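Local structure of inorganic pyrophosphatase (Shewanella sp. AS-11, 6LL8) at residues A34-L39 and E56-K61; V186-E191 and L218-L223; I256-S261 and R285-G290. The protein probably hydrolyses diphosphate to two phosphates as a metal-dependent (manganese or magnesium) family II pyrophosphatase of the DHH family. One frame throughout, in Å; residues are numbered along the deposited sequence.

Contact 1 of 3, residues A34-L39 and E56-K61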
ATOM      1  N   ALA A  34       2.295 -19.872 -11.782  1.00  8.97           N
ATOM      2  CA  ALA A  34       2.524 -18.558 -11.168  1.00  8.79           C
ATOM      3  C   ALA A  34       3.511 -18.665 -10.021  1.00  8.89           C
ATOM      4  O   ALA A  34       3.546 -19.691  -9.309  1.00 10.18           O
ATOM      5  CB  ALA A  34       1.223 -17.950 -10.693  1.00  9.45           C
ATOM      6  N   ILE A  35       4.240 -17.602  -9.787  1.00  8.30           N
ATOM      7  CA  ILE A  35       5.194 -17.447  -8.668  1.00  9.33           C
ATOM      8  C   ILE A  35       4.903 -16.091  -8.031  1.00  8.40           C
ATOM      9  O   ILE A  35       4.933 -15.071  -8.715  1.00  9.03           O
ATOM     10  CB  ILE A  35       6.648 -17.526  -9.149  1.00  9.34           C
ATOM     11  CG1 ILE A  35       6.935 -18.885  -9.779  1.00 11.35           C
ATOM     12  CG2 ILE A  35       7.601 -17.227  -8.005  1.00 10.35           C
ATOM     13  CD1 ILE A  35       8.202 -18.924 -10.573  1.00 13.29           C
ATOM     14  N   ALA A  36       4.706 -16.061  -6.719  1.00  8.20           N
ATOM     15  CA  ALA A  36       4.616 -14.807  -5.955  1.00  8.47           C
ATOM     16  C   ALA A  36       5.992 -14.187  -5.785  1.00  8.88           C
ATOM     17  O   ALA A  36       6.972 -14.898  -5.494  1.00  9.63           O
ATOM     18  CB  ALA A  36       3.997 -15.039  -4.616  1.00  9.30           C
ATOM     19  N   ALA A  37       6.100 -12.887  -5.935  1.00  8.55           N
ATOM     20  CA  ALA A  37       7.373 -12.202  -5.772  1.00  8.76           C
ATOM     21  C   ALA A  37       7.172 -10.895  -5.020  1.00  8.30           C
ATOM     22  O   ALA A  37       6.038 -10.434  -4.811  1.00  9.18           O
ATOM     23  CB  ALA A  37       8.052 -11.997  -7.097  1.00 10.09           C
ATOM     24  N   ARG A  38       8.285 -10.290  -4.656  1.00  9.03           N
ATOM     25  CA  ARG A  38       8.310  -9.001  -3.966  1.00  9.10           C
ATOM     26  C   ARG A  38       9.479  -8.154  -4.471  1.00  8.92           C
ATOM     27  O   ARG A  38      10.535  -8.698  -4.809  1.00 10.02           O
ATOM     28  CB  ARG A  38       8.389  -9.153  -2.456  1.00  9.50           C
ATOM     29  CG  ARG A  38       9.637  -9.853  -1.945  1.00  9.54           C
ATOM     30  CD  ARG A  38       9.543 -10.165  -0.464  1.00 10.68           C
ATOM     31  NE  ARG A  38      10.605 -11.060  -0.050  1.00 11.69           N
ATOM     32  CZ  ARG A  38      11.777 -10.726   0.457  1.00 12.32           C
ATOM     33  NH1 ARG A  38      12.095  -9.474   0.687  1.00 14.51           N
ATOM     34  NH2 ARG A  38      12.616 -11.691   0.782  1.00 14.76           N
ATOM     35  N   LEU A  39       9.295  -6.848  -4.431  1.00  9.17           N
ATOM     36  CA  LEU A  39      10.298  -5.856  -4.881  1.00  9.76           C
ATOM     37  C   LEU A  39      11.090  -5.262  -3.732  1.00 11.05           C
ATOM     38  O   LEU A  39      11.911  -4.393  -3.989  1.00 13.44           O
ATOM     39  CB  LEU A  39       9.592  -4.746  -5.625  1.00 10.01           C
ATOM     40  CG  LEU A  39       9.074  -5.103  -6.998  1.00 11.51           C
ATOM     41  CD1 LEU A  39       8.146  -4.037  -7.586  1.00 11.15           C
ATOM     42  CD2 LEU A  39      10.229  -5.347  -7.957  1.00 17.63           C
ATOM     43  N   GLU A  56       6.472 -18.261   4.387  1.00 13.50           N
ATOM     44  CA  GLU A  56       7.742 -17.604   4.034  1.00 14.88           C
ATOM     45  C   GLU A  56       7.466 -16.379   3.157  1.00 13.38           C
ATOM     46  O   GLU A  56       6.455 -16.314   2.466  1.00 13.98           O
ATOM     47  CB  GLU A  56       8.652 -18.578   3.293  1.00 20.34           C
ATOM     48  CG  GLU A  56       9.006 -19.821   4.092  1.00 26.68           C
ATOM     49  CD  GLU A  56       9.857 -19.595   5.336  1.00 39.77           C
ATOM     50  OE1 GLU A  56      10.619 -18.605   5.368  1.00 48.58           O
ATOM     51  OE2 GLU A  56       9.777 -20.429   6.276  1.00 55.94           O
ATOM     52  N   ALA A  57       8.355 -15.413   3.189  1.00 14.29           N
ATOM     53  CA  ALA A  57       8.281 -14.243   2.299  1.00 13.01           C
ATOM     54  C   ALA A  57       8.402 -14.741   0.877  1.00 12.84           C
ATOM     55  O   ALA A  57       9.242 -15.600   0.574  1.00 15.10           O
ATOM     56  CB  ALA A  57       9.376 -13.265   2.624  1.00 15.43           C
ATOM     57  N   PRO A  58       7.686 -14.121  -0.061  1.00 11.31           N
ATOM     58  CA  PRO A  58       7.836 -14.450  -1.465  1.00 11.67           C
ATOM     59  C   PRO A  58       9.251 -14.166  -1.971  1.00 10.71           C
ATOM     60  O   PRO A  58       9.982 -13.426  -1.386  1.00 11.82           O
ATOM     61  CB  PRO A  58       6.829 -13.540  -2.162  1.00 14.52           C
ATOM     62  CG  PRO A  58       5.868 -13.071  -1.149  1.00 16.15           C
ATOM     63  CD  PRO A  58       6.578 -13.177   0.173  1.00 12.24           C
ATOM     64  N   GLU A  59       9.559 -14.738  -3.125  1.00 12.27           N
ATOM     65  CA  GLU A  59      10.861 -14.514  -3.780  1.00 12.08           C
ATOM     66  C   GLU A  59      11.122 -13.027  -3.971  1.00 11.12           C
ATOM     67  O   GLU A  59      10.311 -12.312  -4.570  1.00 11.21           O
ATOM     68  CB  GLU A  59      10.808 -15.221  -5.136  1.00 14.34           C
ATOM     69  CG  GLU A  59      12.104 -15.052  -5.924  1.00 15.50           C
ATOM     70  CD  GLU A  59      12.094 -15.718  -7.288  1.00 17.49           C
ATOM     71  OE1 GLU A  59      11.301 -16.636  -7.503  1.00 17.07           O
ATOM     72  OE2 GLU A  59      12.951 -15.313  -8.091  1.00 21.99           O
ATOM     73  N   TYR A  60      12.293 -12.591  -3.564  1.00 10.95           N
ATOM     74  CA  TYR A  60      12.753 -11.215  -3.828  0.50 10.90           C
ATOM     75  C   TYR A  60      13.322 -11.169  -5.236  1.00 11.91           C
ATOM     76  O   TYR A  60      14.271 -11.896  -5.543  1.00 14.60           O
ATOM     77  CB  TYR A  60      13.840 -10.781  -2.852  0.50 12.53           C
ATOM     78  CG  TYR A  60      14.499  -9.471  -3.188  0.50 13.22           C
ATOM     79  CD1 TYR A  60      13.833  -8.278  -2.977  0.50 14.48           C
ATOM     80  CD2 TYR A  60      15.804  -9.412  -3.647  0.50 16.33           C
ATOM     81  CE1 TYR A  60      14.428  -7.062  -3.256  0.50 16.65           C
ATOM     82  CE2 TYR A  60      16.419  -8.203  -3.917  0.50 17.57           C
ATOM     83  CZ  TYR A  60      15.723  -7.025  -3.727  0.50 16.50           C
ATOM     84  OH  TYR A  60      16.320  -5.826  -3.976  0.50 21.68           O
ATOM     85  N   LYS A  61      12.733 -10.367  -6.090  1.00 11.21           N
ATOM     86  CA  LYS A  61      13.085 -10.333  -7.507  1.00 11.46           C
ATOM     87  C   LYS A  61      12.849  -8.931  -8.014  1.00 10.66           C
ATOM     88  O   LYS A  61      11.773  -8.377  -7.769  1.00 11.63           O
ATOM     89  CB  LYS A  61      12.264 -11.348  -8.294  1.00 11.74           C
ATOM     90  CG  LYS A  61      12.554 -11.370  -9.780  1.00 11.77           C
ATOM     91  CD  LYS A  61      11.886 -12.504 -10.487  1.00 13.55           C
ATOM     92  CE  LYS A  61      12.098 -12.516 -11.985  1.00 14.04           C
ATOM     93  NZ  LYS A  61      13.525 -12.569 -12.351  1.00 18.21           N
TER
HETATM   94  O   HOH W   1       7.798 -16.991  -4.044  1.00 17.93           O
HETATM   95  O   HOH W   2      12.075 -14.562   0.472  1.00 18.73           O
HETATM   96  O   HOH W   3      14.862  -3.695  -3.472  1.00 43.53           O

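Contact 2 of 3, residues V186-E191 and L218-L223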
ATOM      1  N   VAL A 186       1.811  -3.387  16.193  1.00  8.98           N
ATOM      2  CA  VAL A 186       3.120  -3.667  15.557  1.00  9.09           C
ATOM      3  C   VAL A 186       3.592  -2.437  14.792  1.00 10.03           C
ATOM      4  O   VAL A 186       4.768  -2.047  14.937  1.00 10.50           O
ATOM      5  CB  VAL A 186       3.052  -4.905  14.676  1.00  9.83           C
ATOM      6  CG1 VAL A 186       4.335  -5.074  13.872  1.00 10.99           C
ATOM      7  CG2 VAL A 186       2.813  -6.152  15.523  1.00 10.70           C
ATOM      8  N   LYS A 187       2.728  -1.807  14.012  1.00  9.64           N
ATOM      9  CA  LYS A 187       3.112  -0.620  13.233  1.00  9.97           C
ATOM     10  C   LYS A 187       3.583   0.497  14.152  1.00 10.41           C
ATOM     11  O   LYS A 187       4.385   1.324  13.721  1.00 11.75           O
ATOM     12  CB  LYS A 187       1.974  -0.119  12.338  1.00 10.60           C
ATOM     13  CG  LYS A 187       1.690  -0.963  11.106  1.00 12.98           C
ATOM     14  CD  LYS A 187       0.590  -0.362  10.165  1.00 14.91           C
ATOM     15  CE  LYS A 187       0.653  -0.773   8.667  1.00 19.04           C
ATOM     16  NZ  LYS A 187      -0.586  -0.565   7.818  1.00 20.46           N
ATOM     17  N   SER A 188       3.063   0.574  15.370  1.00 10.25           N
ATOM     18  CA  SER A 188       3.345   1.673  16.300  1.00 10.36           C
ATOM     19  C   SER A 188       4.687   1.481  17.005  1.00 10.86           C
ATOM     20  O   SER A 188       5.100   2.405  17.714  1.00 12.81           O
ATOM     21  CB  SER A 188       2.231   1.768  17.308  1.00  9.66           C
ATOM     22  OG  SER A 188       0.971   2.055  16.697  1.00 10.74           O
ATOM     23  N   ALA A 189       5.325   0.317  16.878  1.00 11.04           N
ATOM     24  CA  ALA A 189       6.578  -0.002  17.599  1.00 11.89           C
ATOM     25  C   ALA A 189       7.755   0.585  16.823  1.00 13.49           C
ATOM     26  O   ALA A 189       8.507  -0.138  16.181  1.00 16.91           O
ATOM     27  CB  ALA A 189       6.687  -1.492  17.813  1.00 12.52           C
ATOM     28  N   VAL A 190       7.948   1.877  16.926  1.00 12.97           N
ATOM     29  CA  VAL A 190       8.948   2.626  16.128  1.00 14.24           C
ATOM     30  C   VAL A 190      10.168   3.043  16.967  1.00 15.48           C
ATOM     31  O   VAL A 190      11.066   3.652  16.382  1.00 17.07           O
ATOM     32  CB  VAL A 190       8.263   3.830  15.460  1.00 15.49           C
ATOM     33  CG1 VAL A 190       7.210   3.418  14.430  1.00 17.18           C
ATOM     34  CG2 VAL A 190       7.679   4.782  16.501  1.00 17.31           C
ATOM     35  N   GLU A 191      10.265   2.675  18.252  1.00 16.21           N
ATOM     36  CA  GLU A 191      11.428   3.092  19.070  1.00 16.90           C
ATOM     37  C   GLU A 191      12.724   2.562  18.469  1.00 17.66           C
ATOM     38  O   GLU A 191      12.810   1.381  18.152  1.00 22.08           O
ATOM     39  CB  GLU A 191      11.240   2.630  20.524  1.00 16.74           C
ATOM     40  CG  GLU A 191      12.384   3.028  21.472  1.00 17.05           C
ATOM     41  CD  GLU A 191      12.177   2.748  22.944  1.00 18.41           C
ATOM     42  OE1 GLU A 191      11.004   2.510  23.329  1.00 21.36           O
ATOM     43  OE2 GLU A 191      13.177   2.717  23.700  1.00 16.43           O
ATOM     44  N   LEU A 218       3.047   6.845   8.042  1.00  8.77           N
ATOM     45  CA  LEU A 218       3.276   6.058   9.259  1.00  9.34           C
ATOM     46  C   LEU A 218       1.980   6.055  10.052  1.00  9.71           C
ATOM     47  O   LEU A 218       1.666   7.031  10.751  1.00 11.67           O
ATOM     48  CB  LEU A 218       4.426   6.628  10.068  1.00 10.38           C
ATOM     49  CG  LEU A 218       5.772   6.532   9.378  1.00 10.96           C
ATOM     50  CD1 LEU A 218       6.769   7.506   9.986  1.00 13.31           C
ATOM     51  CD2 LEU A 218       6.303   5.105   9.412  1.00 12.76           C
ATOM     52  N   GLU A 219       1.243   4.965   9.981  1.00  9.28           N
ATOM     53  CA  GLU A 219       0.010   4.759  10.749  1.00  9.32           C
ATOM     54  C   GLU A 219       0.352   4.175  12.109  1.00  9.80           C
ATOM     55  O   GLU A 219       1.063   3.168  12.202  1.00 11.28           O
ATOM     56  CB  GLU A 219      -0.909   3.767  10.040  1.00 10.34           C
ATOM     57  CG  GLU A 219      -1.430   4.188   8.674  1.00 11.11           C
ATOM     58  CD  GLU A 219      -1.829   2.954   7.876  1.00 13.31           C
ATOM     59  OE1 GLU A 219      -0.947   2.062   7.700  1.00 15.93           O
ATOM     60  OE2 GLU A 219      -2.979   2.847   7.499  1.00 14.79           O
ATOM     61  N   VAL A 220      -0.137   4.835  13.138  1.00  9.50           N
ATOM     62  CA  VAL A 220       0.147   4.435  14.530  1.00  9.79           C
ATOM     63  C   VAL A 220      -1.099   4.639  15.374  1.00 10.21           C
ATOM     64  O   VAL A 220      -2.036   5.329  14.963  1.00 10.80           O
ATOM     65  CB  VAL A 220       1.331   5.238  15.104  1.00 10.81           C
ATOM     66  CG1 VAL A 220       2.607   5.030  14.317  1.00 11.45           C
ATOM     67  CG2 VAL A 220       1.000   6.704  15.213  1.00 11.64           C
ATOM     68  N   ILE A 221      -1.074   4.111  16.581  1.00 10.80           N
ATOM     69  CA  ILE A 221      -2.192   4.253  17.546  0.50 11.04           C
ATOM     70  C   ILE A 221      -2.148   5.591  18.280  1.00 12.29           C
ATOM     71  O   ILE A 221      -3.203   6.037  18.723  1.00 16.93           O
ATOM     72  CB  ILE A 221      -2.148   3.077  18.517  0.50 11.52           C
ATOM     73  CG1 ILE A 221      -2.576   1.804  17.791  0.50 12.63           C
ATOM     74  CG2 ILE A 221      -2.997   3.382  19.735  0.50 12.38           C
ATOM     75  CD1 ILE A 221      -2.270   0.551  18.533  0.50 13.43           C
ATOM     76  N   ASP A 222      -0.974   6.200  18.388  1.00 12.20           N
ATOM     77  CA  ASP A 222      -0.752   7.433  19.172  1.00 13.83           C
ATOM     78  C   ASP A 222       0.368   8.254  18.549  1.00 13.16           C
ATOM     79  O   ASP A 222       1.525   7.819  18.580  1.00 13.26           O
ATOM     80  CB  ASP A 222      -0.458   7.038  20.625  1.00 16.81           C
ATOM     81  CG  ASP A 222      -0.196   8.198  21.575  1.00 22.87           C
ATOM     82  OD1 ASP A 222      -0.277   9.357  21.106  1.00 22.65           O
ATOM     83  OD2 ASP A 222       0.088   7.919  22.783  1.00 34.41           O
ATOM     84  N   LEU A 223       0.004   9.380  17.963  1.00 15.08           N
ATOM     85  CA  LEU A 223       0.901  10.377  17.322  0.60 17.47           C
ATOM     86  C   LEU A 223       2.092  10.745  18.232  1.00 16.41           C
ATOM     87  O   LEU A 223       3.138  11.167  17.684  1.00 17.76           O
ATOM     88  CB  LEU A 223       0.014  11.586  16.970  0.60 21.89           C
ATOM     89  CG  LEU A 223       0.550  12.616  15.973  0.60 23.00           C
ATOM     90  CD1 LEU A 223       0.601  12.050  14.565  0.60 27.01           C
ATOM     91  CD2 LEU A 223      -0.285  13.898  15.990  0.60 23.84           C
TER
HETATM   92  O   HOH W   4       3.713   3.131  11.253  1.00 19.87           O

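Contact 3 of 3, residues I256-S261 and R285-G290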
ATOM      1  N   ILE A 256      -4.529   6.482  14.023  1.00  9.76           N
ATOM      2  CA  ILE A 256      -5.719   5.692  13.651  1.00 11.38           C
ATOM      3  C   ILE A 256      -6.824   5.788  14.690  1.00 12.58           C
ATOM      4  O   ILE A 256      -7.942   5.388  14.381  1.00 15.77           O
ATOM      5  CB  ILE A 256      -5.380   4.250  13.316  1.00 11.69           C
ATOM      6  CG1 ILE A 256      -5.000   3.426  14.537  1.00 13.73           C
ATOM      7  CG2 ILE A 256      -4.343   4.193  12.211  1.00 12.12           C
ATOM      8  CD1 ILE A 256      -5.456   2.004  14.490  1.00 13.50           C
ATOM      9  N   MET A 257      -6.532   6.316  15.859  1.00 13.03           N
ATOM     10  CA  MET A 257      -7.590   6.486  16.877  0.70 14.93           C
ATOM     11  C   MET A 257      -8.199   7.897  16.762  1.00 14.57           C
ATOM     12  O   MET A 257      -9.435   7.960  16.802  1.00 20.59           O
ATOM     13  CB  MET A 257      -7.048   6.162  18.277  0.70 17.02           C
ATOM     14  CG  MET A 257      -6.309   4.791  18.346  0.70 17.68           C
ATOM     15  SD  MET A 257      -7.303   3.286  17.963  0.70 20.27           S
ATOM     16  CE  MET A 257      -8.453   3.358  19.331  0.70 25.44           C
ATOM     17  N   LYS A 258      -7.425   8.955  16.596  1.00 15.24           N
ATOM     18  CA  LYS A 258      -7.933  10.323  16.283  1.00 18.09           C
ATOM     19  C   LYS A 258      -8.559  10.334  14.887  1.00 15.44           C
ATOM     20  O   LYS A 258      -9.326  11.250  14.558  1.00 16.39           O
ATOM     21  CB  LYS A 258      -6.803  11.376  16.268  1.00 18.69           C
ATOM     22  CG  LYS A 258      -6.150  11.680  17.613  1.00 21.33           C
ATOM     23  CD  LYS A 258      -4.921  12.595  17.475  1.00 23.95           C
ATOM     24  CE  LYS A 258      -4.214  12.805  18.798  1.00 31.16           C
ATOM     25  NZ  LYS A 258      -3.956  11.516  19.501  1.00 41.02           N
ATOM     26  N   GLU A 259      -8.129   9.406  14.043  1.00 12.50           N
ATOM     27  CA  GLU A 259      -8.523   9.342  12.625  1.00 12.46           C
ATOM     28  C   GLU A 259      -8.156  10.644  11.917  1.00 13.95           C
ATOM     29  O   GLU A 259      -8.987  11.263  11.236  1.00 18.43           O
ATOM     30  CB  GLU A 259      -9.996   9.002  12.461  1.00 13.10           C
ATOM     31  CG  GLU A 259     -10.360   7.666  13.085  1.00 14.10           C
ATOM     32  CD  GLU A 259     -11.759   7.151  12.848  1.00 17.12           C
ATOM     33  OE1 GLU A 259     -12.431   7.700  11.986  1.00 20.86           O
ATOM     34  OE2 GLU A 259     -12.182   6.258  13.599  1.00 21.63           O
ATOM     35  N   GLY A 260      -6.902  11.022  11.983  1.00 11.10           N
ATOM     36  CA  GLY A 260      -6.380  12.171  11.239  1.00 11.25           C
ATOM     37  C   GLY A 260      -4.886  12.058  11.081  1.00 10.31           C
ATOM     38  O   GLY A 260      -4.259  11.136  11.661  1.00 10.95           O
ATOM     39  N   SER A 261      -4.312  12.958  10.295  1.00  9.86           N
ATOM     40  CA  SER A 261      -2.872  12.899   9.987  1.00 10.00           C
ATOM     41  C   SER A 261      -2.239  14.261  10.146  1.00 10.52           C
ATOM     42  O   SER A 261      -2.818  15.257   9.688  1.00 11.26           O
ATOM     43  CB  SER A 261      -2.641  12.426   8.555  1.00  9.87           C
ATOM     44  OG  SER A 261      -3.132  11.113   8.328  1.00 10.59           O
ATOM     45  N   ARG A 285       4.363  21.979   8.398  1.00 12.06           N
ATOM     46  CA  ARG A 285       3.457  20.989   9.003  1.00 12.70           C
ATOM     47  C   ARG A 285       2.028  21.442   8.815  1.00 11.85           C
ATOM     48  O   ARG A 285       1.723  22.665   8.902  1.00 13.68           O
ATOM     49  CB  ARG A 285       3.735  20.834  10.497  1.00 13.43           C
ATOM     50  CG  ARG A 285       5.188  20.541  10.817  1.00 13.79           C
ATOM     51  CD  ARG A 285       5.306  20.223  12.279  1.00 16.16           C
ATOM     52  NE  ARG A 285       6.689  20.035  12.658  1.00 17.09           N
ATOM     53  CZ  ARG A 285       7.136  19.994  13.902  1.00 17.31           C
ATOM     54  NH1 ARG A 285       6.302  20.119  14.918  1.00 18.15           N
ATOM     55  NH2 ARG A 285       8.430  19.848  14.131  1.00 18.74           N
ATOM     56  N   VAL A 286       1.133  20.481   8.653  1.00 12.49           N
ATOM     57  CA  VAL A 286      -0.312  20.794   8.623  1.00 13.35           C
ATOM     58  C   VAL A 286      -1.068  19.620   9.235  1.00 12.38           C
ATOM     59  O   VAL A 286      -0.783  18.453   8.905  1.00 12.61           O
ATOM     60  CB  VAL A 286      -0.811  21.157   7.207  1.00 15.59           C
ATOM     61  CG1 VAL A 286      -0.631  20.039   6.196  1.00 14.86           C
ATOM     62  CG2 VAL A 286      -2.267  21.615   7.236  1.00 17.36           C
ATOM     63  N   TRP A 287      -2.057  19.894  10.050  1.00 13.03           N
ATOM     64  CA  TRP A 287      -2.961  18.872  10.611  1.00 12.76           C
ATOM     65  C   TRP A 287      -4.148  18.725   9.691  1.00 12.99           C
ATOM     66  O   TRP A 287      -4.823  19.719   9.339  1.00 14.29           O
ATOM     67  CB  TRP A 287      -3.432  19.245  12.017  1.00 14.55           C
ATOM     68  CG  TRP A 287      -4.409  18.256  12.552  1.00 14.11           C
ATOM     69  CD1 TRP A 287      -5.752  18.450  12.698  1.00 15.88           C
ATOM     70  CD2 TRP A 287      -4.178  16.873  12.875  1.00 13.85           C
ATOM     71  NE1 TRP A 287      -6.351  17.309  13.140  1.00 16.36           N
ATOM     72  CE2 TRP A 287      -5.412  16.328  13.298  1.00 14.81           C
ATOM     73  CE3 TRP A 287      -3.036  16.073  12.951  1.00 15.22           C
ATOM     74  CZ2 TRP A 287      -5.550  15.004  13.701  1.00 15.06           C
ATOM     75  CZ3 TRP A 287      -3.174  14.759  13.367  1.00 16.00           C
ATOM     76  CH2 TRP A 287      -4.414  14.228  13.734  1.00 16.29           C
ATOM     77  N   LEU A 288      -4.370  17.490   9.261  1.00 11.71           N
ATOM     78  CA  LEU A 288      -5.436  17.112   8.318  1.00 11.52           C
ATOM     79  C   LEU A 288      -6.420  16.224   9.065  1.00 11.73           C
ATOM     80  O   LEU A 288      -6.311  14.995   9.077  1.00 11.53           O
ATOM     81  CB  LEU A 288      -4.861  16.422   7.086  1.00 12.28           C
ATOM     82  CG  LEU A 288      -3.815  17.243   6.320  1.00 12.88           C
ATOM     83  CD1 LEU A 288      -3.221  16.393   5.211  1.00 14.56           C
ATOM     84  CD2 LEU A 288      -4.400  18.530   5.770  1.00 14.10           C
ATOM     85  N   ASP A 289      -7.403  16.850   9.681  1.00 13.50           N
ATOM     86  CA  ASP A 289      -8.465  16.143  10.413  1.00 13.86           C
ATOM     87  C   ASP A 289      -9.137  15.149   9.462  1.00 11.48           C
ATOM     88  O   ASP A 289      -9.426  15.510   8.316  1.00 13.01           O
ATOM     89  CB  ASP A 289      -9.461  17.159  10.950  1.00 17.17           C
ATOM     90  CG  ASP A 289     -10.623  16.525  11.657  1.00 23.28           C
ATOM     91  OD1 ASP A 289     -10.412  16.117  12.774  1.00 30.63           O
ATOM     92  OD2 ASP A 289     -11.707  16.388  11.002  1.00 30.71           O
ATOM     93  N   GLY A 290      -9.425  13.941   9.953  1.00 11.66           N
ATOM     94  CA  GLY A 290     -10.184  12.948   9.192  1.00 10.68           C
ATOM     95  C   GLY A 290      -9.354  12.202   8.165  1.00 11.10           C
ATOM     96  O   GLY A 290      -9.885  11.238   7.591  1.00 12.37           O
TER
HETATM   97  O   HOH W   5      -8.954  13.718  12.821  1.00 20.36           O

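Contact 1 of 3, residues A34-L39 and E56-K61
The guanidinium of Arg38 has the CB of Tyr60 over the centre of one face, 3.9 Å above its plane, while at its edge a water lies in plane, accepting from NH2 and donating to Ala57 O. Near that plane, tilted 18° out of it, Pro58 O receives the NE proton, with 2.8 Å between Arg38 NE and Pro58 O. The side chains of Tyr60 and Arg38 cross at about a right angle, the ring plane turned 43° from the guanidinium; an in-plane water at the ring's edge joins Tyr60 OH to Leu39 O. CG of Arg38 sits between its own backbone N and carbonyl carbon (chi1 62°), and the chain then runs extended to NE, which reaches Pro58 O. These residues close a right-handed beta-alpha-beta crossover: strand 34-38, helix 44-53 and strand 59-60, the last being an outermost strand of the parallel DHH-domain sheet. Two backbone bonds pair the strands, Arg38 N to Glu59 O at 2.9 Å and Lys61 N to Arg38 O at 3.0 Å. Where the pairing opens, a water accepts from Glu59 N and donates to Ala36 O. There the CB atoms of Ala36 and Pro58 meet at 4.0 Å, and Ile17 and Ile21 of helix 14-29 pack on the proline. Arg38 NH1 has further partners in a salt bridge to Glu41 and a bond to Gly40 O.

Contact 2 of 3, residues V186-E191 and L218-L223
Lys187 and Glu219 lie side by side and point the same way, ending in a salt bridge of 2.7 Å between Lys187 NZ and Glu219 OE1. The ammonium reaches OE1 on its syn side, 25° out of the carboxylate plane. In both residues CG is anti to the carbonyl carbon (chi1 -74° for Lys187, -63° for Glu219) and the chain is extended beyond it. Along the way Lys187 CB lies 3.4 Å from the backbone Glu219 O, and Lys187 CE lies 3.4 Å from Glu219 OE1. The contact joins the C-terminal part of helix 176-187 to the end of strand 211-220 in the mixed sheet of the DHHA2 domain, beside the catalytic cleft. A bound magnesium ion is about 4 Å from the lysine side chain, and Ser146 OG is a second hydrogen-bond partner of NZ. One residue on, Ser188 turns its hydroxyl to the strand end, where Ser188 OG accepts from Ile221 N at 2.9 Å. The same oxygen bonds to Phe184 O one helical turn back, a link that fixes its rotation. Val220 CA comes within 3.3 Å of Ser188 OG, and in the conformer described Ile221 CG1 also borders this oxygen, at 3.7 Å. To one side of these links, a water donates to both Lys187 O and Glu219 O.

Contact 3 of 3, residues I256-S261 and R285-G290
At the edge of the DHHA2-domain mixed sheet, the start of strand 260-267 pairs antiparallel with the outermost strand 285-289, and Ser261 and Leu288 form a hydrogen-bonded pair. Ser261 N donates to Leu288 O at 3.1 Å, approaching from above the carbonyl plane; Leu288 N returns a bond of 2.8 Å to Ser261 O, the donor lying nearly on the carbonyl axis. That oxygen has a second neighbour, for it lies 3.3 Å above the plane of the Trp287 indole, over one face and offset toward the rim. CG of Trp287 is anti to the backbone N (chi1 177°), and the indole beyond it lies against the neighbouring strand. Its six-membered ring packs on backbone there: CZ3 meets Ser261 C at 3.4 Å and CH2 meets Gly260 C at 3.5 Å. The side chain of Lys258 crosses that of Trp287 at about a right angle, Lys258 CD lying 4.1 Å from Trp287 CH2, while its NZ turns to a salt bridge with Asp255. The chain enters the strand through a G1 beta bulge, Glu259 and Gly260 together standing opposite the single residue Asp255. Trp287 CZ2 lies 3.8 Å from Gly260 CA, so the indole sits directly on the glycine backbone. Beyond the pairing, a water accepts from Gly290 N, with Lys258 O and Asp289 OD1 also within its reach. The hydroxyl of Ser261 is bonded to Val291 O and to Thr254 OG1.

How the contacts relate
Contact 1 belongs to the DHH domain, and contacts 2 and 3 share the mixed sheet of the DHHA2 domain. The latter two have centres 14 Å apart and touch directly: Val220 O and Ile256 N, 2.9 Å apart, are probably hydrogen-bonded, and Glu219 CB packs on Ile256 CG2 at 4.1 Å. Contact 1 stands off, its centre 26 Å from that of contact 2 and 34 Å from that of contact 3. Contact 2 is the one at the active site, with the Glu219 side chain about 6 Å from the bound imidodiphosphate. The side chain of Ser261 in contact 3 is about 10 Å from the bound imidodiphosphate. In contact 1, the side chain of Leu39 is about 12 Å from the bound imidodiphosphate, but about 6 Å from that of the metal ligand His9.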